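Local coordinates for protein DNA replication factor Cdt1 (Mus musculus, PDB 3A4C) that licenses DNA replication by cooperating with CDC6 and ORC to load the MCM complex onto DNA, and also promotes stable kinetochore-microtubule attachment in mitosis, at residues K31-M36 with Y81-K86. Residues are numbered along the deposited sequence; the frame is centred on the assembly and turned at random.
Sequences KPALTM and YVKLDK
Leu34 and Val82 form an antiparallel hydrogen-bonded pair: Leu34 N donates to Val82 O over 3.1 Å, and Val82 N returns a short, nearly straight bond to Leu34 O at 2.7 Å (N-H...O 170°). Each carbonyl oxygen also receives a CA-H...O contact, Val82 O from Ala33 CA at 3.2 Å and Leu34 O from Tyr81 CA. The pair is a worked example of how, in the C-terminal winged-helix domain of Cdt1, the short first strand joins the wing hairpin along one edge of strand 79-84. Tyr81 CG lies anti to its carbonyl carbon and beside its backbone N (chi1 -79°), and the ring lies beside strand 33-35, where Thr35 CG2 sits over one face, 4.0 Å from the ring centroid, in a CH-pi contact. Ala33 CB reaches the same ring at CD1, 4.1 Å away. While its methyl meets the tyrosine, Thr35 turns OG1 to Val38 N, as the N-cap of helix 36-45. On the face shared by Leu34 and Val82, Val82 CG2 packs obliquely against Met36 CG at 3.7 Å. Leu34 and Val82 are buried there against Phe26 of helix 3-27 and Val39 of helix 36-45, and Met36 continues onto Leu60 and Val61 of helix 53-66. Strand 79-84 is the middle strand of the three, paired on its other edge with strand 71-76 through backbone hydrogen bonds of Tyr81 with His74 and Lys83 with Ser72.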
loop_
_atom_site.group_PDB
_atom_site.type_symbol
_atom_site.label_atom_id
_atom_site.label_comp_id
_atom_site.label_asym_id
_atom_site.label_seq_id
_atom_site.Cartn_x
_atom_site.Cartn_y
_atom_site.Cartn_z
ATOM N N LYS A 31 -3.997 9.653 14.665
ATOM C CA LYS A 31 -4.635 10.419 13.598
ATOM C C LYS A 31 -5.158 9.532 12.473
ATOM O O LYS A 31 -4.550 8.510 12.145
ATOM C CB LYS A 31 -3.663 11.462 13.046
ATOM C CG LYS A 31 -3.151 12.414 14.114
ATOM C CD LYS A 31 -2.393 13.573 13.510
ATOM C CE LYS A 31 -1.223 13.085 12.683
ATOM N NZ LYS A 31 -0.295 14.208 12.367
ATOM N N PRO A 32 -6.281 9.937 11.859
ATOM C CA PRO A 32 -6.984 9.159 10.830
ATOM C C PRO A 32 -6.302 9.219 9.463
ATOM O O PRO A 32 -6.599 8.399 8.604
ATOM C CB PRO A 32 -8.358 9.845 10.736
ATOM C CG PRO A 32 -8.327 11.004 11.700
ATOM C CD PRO A 32 -6.900 11.256 12.064
ATOM N N ALA A 33 -5.416 10.189 9.260
ATOM C CA ALA A 33 -4.697 10.307 7.994
ATOM C C ALA A 33 -3.253 10.687 8.238
ATOM O O ALA A 33 -2.939 11.307 9.246
ATOM C CB ALA A 33 -5.365 11.341 7.077
ATOM N N LEU A 34 -2.380 10.310 7.311
ATOM C CA LEU A 34 -0.977 10.702 7.352
ATOM C C LEU A 34 -0.557 11.083 5.945
ATOM O O LEU A 34 -1.094 10.546 4.985
ATOM C CB LEU A 34 -0.104 9.539 7.828
ATOM C CG LEU A 34 -0.262 9.055 9.269
ATOM C CD1 LEU A 34 0.487 7.734 9.434
ATOM C CD2 LEU A 34 0.235 10.112 10.237
ATOM N N THR A 35 0.406 11.993 5.808
ATOM C CA THR A 35 0.911 12.321 4.479
ATOM C C THR A 35 1.657 11.123 3.909
ATOM O O THR A 35 2.218 10.326 4.662
ATOM C CB THR A 35 1.851 13.535 4.496
ATOM O OG1 THR A 35 3.051 13.197 5.203
ATOM C CG2 THR A 35 1.167 14.728 5.173
ATOM N N MET A 36 1.637 10.998 2.584
ATOM C CA MET A 36 2.365 9.950 1.869
ATOM C C MET A 36 3.828 9.904 2.256
ATOM O O MET A 36 4.392 8.834 2.441
ATOM C CB MET A 36 2.280 10.176 0.365
ATOM C CG MET A 36 1.432 9.184 -0.357
ATOM S SD MET A 36 2.229 7.571 -0.313
ATOM C CE MET A 36 1.216 6.754 -1.541
ATOM N N TYR A 81 -2.574 13.054 1.305
ATOM C CA TYR A 81 -2.935 12.364 2.531
ATOM C C TYR A 81 -3.403 10.947 2.256
ATOM O O TYR A 81 -4.188 10.720 1.342
ATOM C CB TYR A 81 -3.990 13.148 3.311
ATOM C CG TYR A 81 -3.373 14.284 4.077
ATOM C CD1 TYR A 81 -2.872 14.089 5.357
ATOM C CD2 TYR A 81 -3.261 15.550 3.512
ATOM C CE1 TYR A 81 -2.286 15.129 6.064
ATOM C CE2 TYR A 81 -2.673 16.598 4.210
ATOM C CZ TYR A 81 -2.186 16.378 5.484
ATOM O OH TYR A 81 -1.605 17.410 6.183
ATOM N N VAL A 82 -2.882 10.010 3.047
ATOM C CA VAL A 82 -3.288 8.614 3.021
ATOM C C VAL A 82 -4.262 8.320 4.162
ATOM O O VAL A 82 -3.985 8.601 5.328
ATOM C CB VAL A 82 -2.076 7.684 3.171
ATOM C CG1 VAL A 82 -2.535 6.239 3.264
ATOM C CG2 VAL A 82 -1.115 7.885 2.006
ATOM N N LYS A 83 -5.404 7.747 3.815
ATOM C CA LYS A 83 -6.436 7.452 4.788
ATOM C C LYS A 83 -6.901 6.019 4.590
ATOM O O LYS A 83 -7.104 5.579 3.460
ATOM C CB LYS A 83 -7.600 8.435 4.614
ATOM C CG LYS A 83 -8.678 8.338 5.679
ATOM C CD LYS A 83 -9.338 9.699 5.933
ATOM C CE LYS A 83 -10.083 10.227 4.709
ATOM N NZ LYS A 83 -10.818 11.511 5.001
ATOM N N LEU A 84 -7.055 5.288 5.686
ATOM C CA LEU A 84 -7.571 3.929 5.620
ATOM C C LEU A 84 -9.017 3.905 6.090
ATOM O O LEU A 84 -9.376 4.581 7.055
ATOM C CB LEU A 84 -6.741 2.991 6.494
ATOM C CG LEU A 84 -5.311 2.697 6.048
ATOM C CD1 LEU A 84 -4.669 1.671 6.976
ATOM C CD2 LEU A 84 -5.306 2.185 4.630
ATOM N N ASP A 85 -9.849 3.134 5.405
ATOM C CA ASP A 85 -11.187 2.865 5.903
ATOM C C ASP A 85 -11.074 1.747 6.929
ATOM O O ASP A 85 -10.948 0.580 6.570
ATOM C CB ASP A 85 -12.118 2.461 4.765
ATOM C CG ASP A 85 -13.565 2.341 5.211
ATOM O OD1 ASP A 85 -13.796 1.859 6.337
ATOM O OD2 ASP A 85 -14.468 2.723 4.439
ATOM N N LYS A 86 -11.099 2.100 8.208
ATOM C CA LYS A 86 -10.895 1.101 9.254
ATOM C C LYS A 86 -12.113 0.199 9.469
ATOM O O LYS A 86 -12.086 -0.700 10.308
ATOM C CB LYS A 86 -10.445 1.750 10.568
ATOM C CG LYS A 86 -8.934 1.957 10.666
ATOM C CD LYS A 86 -8.499 2.261 12.099
ATOM C CE LYS A 86 -6.980 2.363 12.227
ATOM N NZ LYS A 86 -6.558 2.603 13.642
#